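Local coordinates for putative secreted glycosylhydrolase (Parabacteroides distasonis ATCC 8503, PDB 3IMM), which probably acts as a glycoside-cleaving hydrolase of the 3-keto-disaccharide hydrolase family, and binds a sodium ion, at residues I40-E45 against K177-L182; F49-D54 against S63-Y68. One frame throughout, in Å; residues are numbered along the deposited sequence.

Interaction 1 (I40-E45 against K177-L182)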
loop_
_atom_site.group_PDB
_atom_site.type_symbol
_atom_site.label_atom_id
_atom_site.label_comp_id
_atom_site.label_asym_id
_atom_site.label_seq_id
_atom_site.Cartn_x
_atom_site.Cartn_y
_atom_site.Cartn_z
ATOM N N ILE A 40 -0.824 10.291 -4.714
ATOM C CA ILE A 40 -1.901 11.094 -4.096
ATOM C C ILE A 40 -1.786 10.899 -2.583
ATOM O O ILE A 40 -1.567 9.769 -2.118
ATOM C CB ILE A 40 -3.337 10.683 -4.615
ATOM C CG1 ILE A 40 -4.442 11.511 -3.938
ATOM C CG2 ILE A 40 -3.622 9.136 -4.474
ATOM C CD1 ILE A 40 -5.701 11.589 -4.709
ATOM N N TRP A 41 -1.894 11.988 -1.814
ATOM C CA TRP A 41 -1.662 11.912 -0.388
ATOM C C TRP A 41 -2.806 12.491 0.362
ATOM O O TRP A 41 -3.510 13.375 -0.137
ATOM C CB TRP A 41 -0.386 12.658 0.032
ATOM C CG TRP A 41 0.854 12.178 -0.676
ATOM C CD1 TRP A 41 1.451 12.759 -1.742
ATOM C CD2 TRP A 41 1.622 11.011 -0.366
ATOM N NE1 TRP A 41 2.543 12.018 -2.133
ATOM C CE2 TRP A 41 2.670 10.941 -1.301
ATOM C CE3 TRP A 41 1.547 10.043 0.639
ATOM C CZ2 TRP A 41 3.627 9.928 -1.279
ATOM C CZ3 TRP A 41 2.474 9.040 0.660
ATOM C CH2 TRP A 41 3.504 8.981 -0.307
ATOM N N THR A 42 -2.964 12.010 1.594
ATOM C CA THR A 42 -3.809 12.681 2.540
ATOM C C THR A 42 -3.175 14.033 2.879
ATOM O O THR A 42 -1.956 14.197 2.798
ATOM C CB THR A 42 -4.025 11.829 3.816
ATOM O OG1 THR A 42 -2.763 11.496 4.380
ATOM C CG2 THR A 42 -4.797 10.549 3.502
ATOM N N LYS A 43 -4.012 15.010 3.232
ATOM C CA LYS A 43 -3.521 16.300 3.671
ATOM C C LYS A 43 -3.110 16.238 5.152
ATOM O O LYS A 43 -2.333 17.081 5.629
ATOM C CB LYS A 43 -4.600 17.377 3.492
ATOM C CG LYS A 43 -4.852 17.820 2.065
ATOM C CD LYS A 43 -5.867 18.991 2.089
ATOM C CE LYS A 43 -6.034 19.605 0.730
ATOM N NZ LYS A 43 -7.185 20.476 0.771
ATOM N N ASP A 44 -3.630 15.229 5.853
ATOM C CA ASP A 44 -3.422 15.035 7.292
ATOM C C ASP A 44 -2.658 13.734 7.604
ATOM O O ASP A 44 -2.625 12.818 6.799
ATOM C CB ASP A 44 -4.784 14.974 8.007
ATOM C CG ASP A 44 -5.612 16.218 7.809
ATOM O OD1 ASP A 44 -5.037 17.328 7.749
ATOM O OD2 ASP A 44 -6.853 16.074 7.730
ATOM N N GLU A 45 -2.057 13.674 8.788
ATOM C CA GLU A 45 -1.330 12.490 9.246
ATOM C C GLU A 45 -2.230 11.616 10.091
ATOM O O GLU A 45 -3.160 12.099 10.744
ATOM C CB GLU A 45 -0.085 12.878 10.036
ATOM C CG GLU A 45 0.908 13.717 9.217
ATOM C CD GLU A 45 2.201 13.989 9.941
ATOM O OE1 GLU A 45 2.842 13.039 10.393
ATOM O OE2 GLU A 45 2.591 15.158 10.051
ATOM N N LYS A 177 3.452 7.143 12.429
ATOM C CA LYS A 177 2.498 8.195 12.138
ATOM C C LYS A 177 2.979 8.907 10.870
ATOM O O LYS A 177 4.172 9.200 10.733
ATOM C CB LYS A 177 2.437 9.203 13.307
ATOM C CG LYS A 177 1.647 10.484 12.954
ATOM C CD LYS A 177 1.322 11.386 14.151
ATOM C CE LYS A 177 0.667 12.664 13.653
ATOM N NZ LYS A 177 0.446 13.702 14.719
ATOM N N GLY A 178 2.054 9.222 9.975
ATOM C CA GLY A 178 2.358 10.069 8.820
ATOM C C GLY A 178 1.243 10.056 7.798
ATOM O O GLY A 178 0.129 9.592 8.062
ATOM N N PHE A 179 1.561 10.538 6.608
ATOM C CA PHE A 179 0.565 10.661 5.559
ATOM C C PHE A 179 0.300 9.273 4.961
ATOM O O PHE A 179 1.146 8.385 5.068
ATOM C CB PHE A 179 1.024 11.641 4.486
ATOM C CG PHE A 179 1.353 12.997 5.022
ATOM C CD1 PHE A 179 0.367 13.933 5.202
ATOM C CD2 PHE A 179 2.650 13.331 5.369
ATOM C CE1 PHE A 179 0.668 15.169 5.692
ATOM C CE2 PHE A 179 2.961 14.596 5.860
ATOM C CZ PHE A 179 1.964 15.501 6.024
ATOM N N ILE A 180 -0.894 9.137 4.370
ATOM C CA ILE A 180 -1.293 7.987 3.615
ATOM C C ILE A 180 -1.356 8.376 2.134
ATOM O O ILE A 180 -1.801 9.473 1.773
ATOM C CB ILE A 180 -2.648 7.400 4.142
ATOM C CG1 ILE A 180 -2.505 6.969 5.600
ATOM C CG2 ILE A 180 -3.076 6.229 3.313
ATOM C CD1 ILE A 180 -3.805 6.532 6.310
ATOM N N GLY A 181 -0.840 7.513 1.276
ATOM C CA GLY A 181 -0.933 7.741 -0.150
ATOM C C GLY A 181 -1.113 6.493 -0.995
ATOM O O GLY A 181 -0.957 5.378 -0.531
ATOM N N LEU A 182 -1.487 6.729 -2.245
ATOM C CA LEU A 182 -1.525 5.716 -3.288
ATOM C C LEU A 182 -0.559 6.136 -4.377
ATOM O O LEU A 182 -0.349 7.325 -4.634
ATOM C CB LEU A 182 -2.927 5.583 -3.871
ATOM C CG LEU A 182 -4.049 5.232 -2.905
ATOM C CD1 LEU A 182 -5.414 5.364 -3.591
ATOM C CD2 LEU A 182 -3.804 3.800 -2.333
#
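I40 and L182 form a hydrogen-bonded antiparallel pair, in which I40 N donates to L182 O at 3.0 Å. Farther on, T42 N gives a 2.8 Å bond to I180 O, nearly along the C=O axis. The answering bond is made by a side chain: with OG1 between the backbone N and the carbonyl carbon (chi1 56°), T42 OG1 accepts from I180 N at 3.0 Å, almost straight at 171°. The same hydroxyl donates to D44 O at 2.8 Å. Strand 40-42 is an inner strand of one sheet of a concanavalin-like beta-sandwich, and the T42 hydroxyl ties it to the turn through K43 and D44. A valine here would probably leave I180 N and D44 O without this shared partner and the turn less firmly held. Among the apolar contacts, I40 CG2 lies beside L182 CB at 3.7 Å, while W41 lays CE3 3.5 Å from G181 CA, its ring also meeting W75 edge-to-face. E45 CG sits over the centre of one face of the F179 ring, a CH-pi contact of 3.8 Å to the centroid. K177 crosses E45 at about a right angle, CE against CB.

Interaction 2 (F49-D54 against S63-Y68). With NA (sodium ion), chain D.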
loop_
_atom_site.group_PDB
_atom_site.type_symbol
_atom_site.label_atom_id
_atom_site.label_comp_id
_atom_site.label_asym_id
_atom_site.label_seq_id
_atom_site.Cartn_x
_atom_site.Cartn_y
_atom_site.Cartn_z
ATOM N N PHE A 49 -4.988 3.428 13.189
ATOM C CA PHE A 49 -6.096 3.449 12.285
ATOM C C PHE A 49 -6.237 2.122 11.533
ATOM O O PHE A 49 -5.350 1.302 11.548
ATOM C CB PHE A 49 -5.902 4.604 11.300
ATOM C CG PHE A 49 -4.744 4.445 10.376
ATOM C CD1 PHE A 49 -4.853 3.682 9.208
ATOM C CD2 PHE A 49 -3.545 5.099 10.631
ATOM C CE1 PHE A 49 -3.768 3.562 8.325
ATOM C CE2 PHE A 49 -2.461 4.960 9.774
ATOM C CZ PHE A 49 -2.573 4.197 8.622
ATOM N N GLU A 50 -7.412 1.926 10.947
ATOM C CA GLU A 50 -7.616 0.923 9.939
ATOM C C GLU A 50 -8.119 1.572 8.658
ATOM O O GLU A 50 -9.052 2.445 8.672
ATOM C CB GLU A 50 -8.536 -0.207 10.409
ATOM C CG GLU A 50 -9.842 0.170 10.915
ATOM C CD GLU A 50 -10.586 -1.016 11.527
ATOM O OE1 GLU A 50 -10.166 -2.166 11.342
ATOM O OE2 GLU A 50 -11.582 -0.784 12.207
ATOM N N LEU A 51 -7.464 1.175 7.565
ATOM C CA LEU A 51 -7.721 1.695 6.242
ATOM C C LEU A 51 -8.349 0.556 5.450
ATOM O O LEU A 51 -7.821 -0.546 5.427
ATOM C CB LEU A 51 -6.395 2.180 5.633
ATOM C CG LEU A 51 -6.330 2.647 4.172
ATOM C CD1 LEU A 51 -7.079 3.966 3.996
ATOM C CD2 LEU A 51 -4.877 2.779 3.697
ATOM N N ASP A 52 -9.499 0.831 4.840
ATOM C CA ASP A 52 -10.190 -0.078 3.922
ATOM C C ASP A 52 -10.165 0.512 2.528
ATOM O O ASP A 52 -10.316 1.749 2.341
ATOM C CB ASP A 52 -11.662 -0.200 4.306
ATOM C CG ASP A 52 -11.968 -1.424 5.076
ATOM O OD1 ASP A 52 -11.134 -1.863 5.855
ATOM O OD2 ASP A 52 -13.060 -1.935 4.893
ATOM N N LEU A 53 -10.016 -0.369 1.545
ATOM C CA LEU A 53 -10.101 0.039 0.158
ATOM C C LEU A 53 -10.415 -1.154 -0.722
ATOM O O LEU A 53 -10.046 -2.282 -0.410
ATOM C CB LEU A 53 -8.790 0.663 -0.293
ATOM C CG LEU A 53 -7.505 -0.188 -0.287
ATOM C CD1 LEU A 53 -6.580 0.239 -1.403
ATOM C CD2 LEU A 53 -6.769 -0.143 1.062
ATOM N N ASP A 54 -11.107 -0.889 -1.819
ATOM C CA ASP A 54 -11.325 -1.864 -2.861
ATOM C C ASP A 54 -10.285 -1.526 -3.883
ATOM O O ASP A 54 -9.932 -0.344 -4.021
ATOM C CB ASP A 54 -12.720 -1.723 -3.490
ATOM C CG ASP A 54 -13.871 -1.893 -2.477
ATOM O OD1 ASP A 54 -13.635 -2.396 -1.364
ATOM O OD2 ASP A 54 -15.030 -1.504 -2.797
ATOM N N SER A 63 1.604 -2.001 -7.662
ATOM C CA SER A 63 1.267 -0.710 -7.044
ATOM C C SER A 63 1.369 -0.880 -5.523
ATOM O O SER A 63 1.982 -1.811 -5.058
ATOM C CB SER A 63 -0.128 -0.270 -7.497
ATOM O OG SER A 63 -0.446 1.047 -7.044
ATOM N N GLY A 64 0.807 0.019 -4.736
ATOM C CA GLY A 64 0.976 -0.092 -3.284
ATOM C C GLY A 64 0.304 1.028 -2.538
ATOM O O GLY A 64 0.097 2.096 -3.077
ATOM N N VAL A 65 -0.055 0.747 -1.294
ATOM C CA VAL A 65 -0.620 1.720 -0.395
ATOM C C VAL A 65 0.529 2.132 0.518
ATOM O O VAL A 65 1.244 1.263 1.063
ATOM C CB VAL A 65 -1.784 1.108 0.398
ATOM C CG1 VAL A 65 -2.390 2.146 1.316
ATOM C CG2 VAL A 65 -2.872 0.535 -0.590
ATOM N N VAL A 66 0.717 3.436 0.690
ATOM C CA VAL A 66 1.804 3.950 1.515
ATOM C C VAL A 66 1.226 4.475 2.811
ATOM O O VAL A 66 0.256 5.195 2.792
ATOM C CB VAL A 66 2.609 5.025 0.763
ATOM C CG1 VAL A 66 3.745 5.559 1.606
ATOM C CG2 VAL A 66 3.167 4.413 -0.541
ATOM N N VAL A 67 1.795 4.069 3.934
ATOM C CA VAL A 67 1.356 4.547 5.258
ATOM C C VAL A 67 2.579 5.081 5.989
ATOM O O VAL A 67 3.746 4.855 5.572
ATOM C CB VAL A 67 0.625 3.443 6.096
ATOM C CG1 VAL A 67 -0.641 2.951 5.351
ATOM C CG2 VAL A 67 1.573 2.236 6.454
ATOM N N TYR A 68 2.322 5.843 7.045
ATOM C CA TYR A 68 3.381 6.311 7.917
ATOM C C TYR A 68 4.417 7.129 7.152
ATOM O O TYR A 68 5.631 7.040 7.429
ATOM C CB TYR A 68 4.077 5.094 8.587
ATOM C CG TYR A 68 3.254 4.253 9.525
ATOM C CD1 TYR A 68 2.017 4.675 9.977
ATOM C CD2 TYR A 68 3.777 3.047 10.050
ATOM C CE1 TYR A 68 1.289 3.919 10.854
ATOM C CE2 TYR A 68 3.057 2.294 10.966
ATOM C CZ TYR A 68 1.822 2.740 11.366
ATOM O OH TYR A 68 1.080 2.036 12.275
HETATM NA NA NA D . 4.514 -1.808 -5.338
#
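The F49 ring presents its edge to V67, with V67 CG1 near the ring plane and 4.0 Å from F49 CZ. The backbone N of L51 also lies at the edge of this ring, in its plane. F49 CE2 lies 4.0 Å from Y68 CE1, the two aromatic side chains crossing obliquely and neither ring squarely facing the other. On one face of the Y68 ring lies its own neighbour V67, whose CG2 stands 4.0 Å above the plane and is displaced toward the rim. V67 therefore serves both rings, one methyl to each. The phenol end of Y68 is held elsewhere, its OH hydrogen-bonded to G131 O.

The strands run antiparallel at 158° but lie in different sheets, their axes 10.8 Å apart at the closest, so this is face-to-face packing across the hydrophobic core of a concanavalin-like beta-sandwich. Farther along the core, L51 and L53 point toward 63-68, and both meet V65. L51 CD2 crosses to V65 CG1 at 3.5 Å, whereas L53 meets V65 tip to tip, L53 CD1 lying 3.8 Å from V65 CG2. V65 CG1 is anti to the backbone N (chi1 -179°) and CG2 anti to the carbonyl carbon, which splits the two methyls between the leucines.

The alternate residues E50, D52 and D54 are turned from the core and form salt bridges with R199, R126 and R194. At the far end of 63-68 from Y68, the carbonyl oxygen of S63 binds the sodium ion at 2.5 Å, and N62, E81 and Q83 complete the protein ligands.

In the fold
Of the four segments, 40-45 comes first along the chain and then waits more than 130 residues for 177-182, so interaction 1 closes a long loop of the chain. Strand 49-57 follows 40-42 but enters the opposite sheet, and strand 62-69 returns to the first; interaction 2 thus closes a short loop nested inside the long one. Interaction 1 joins neighbours within one sheet, interaction 2 one sheet to the other. Their centres are 10 Å apart. Because 179-182 lies between 40-42 and 62-69, G181 O probably accepts a hydrogen bond from V66 N. Separately, I180 CD1 reaches F49 CZ across the core, 3.5 Å away.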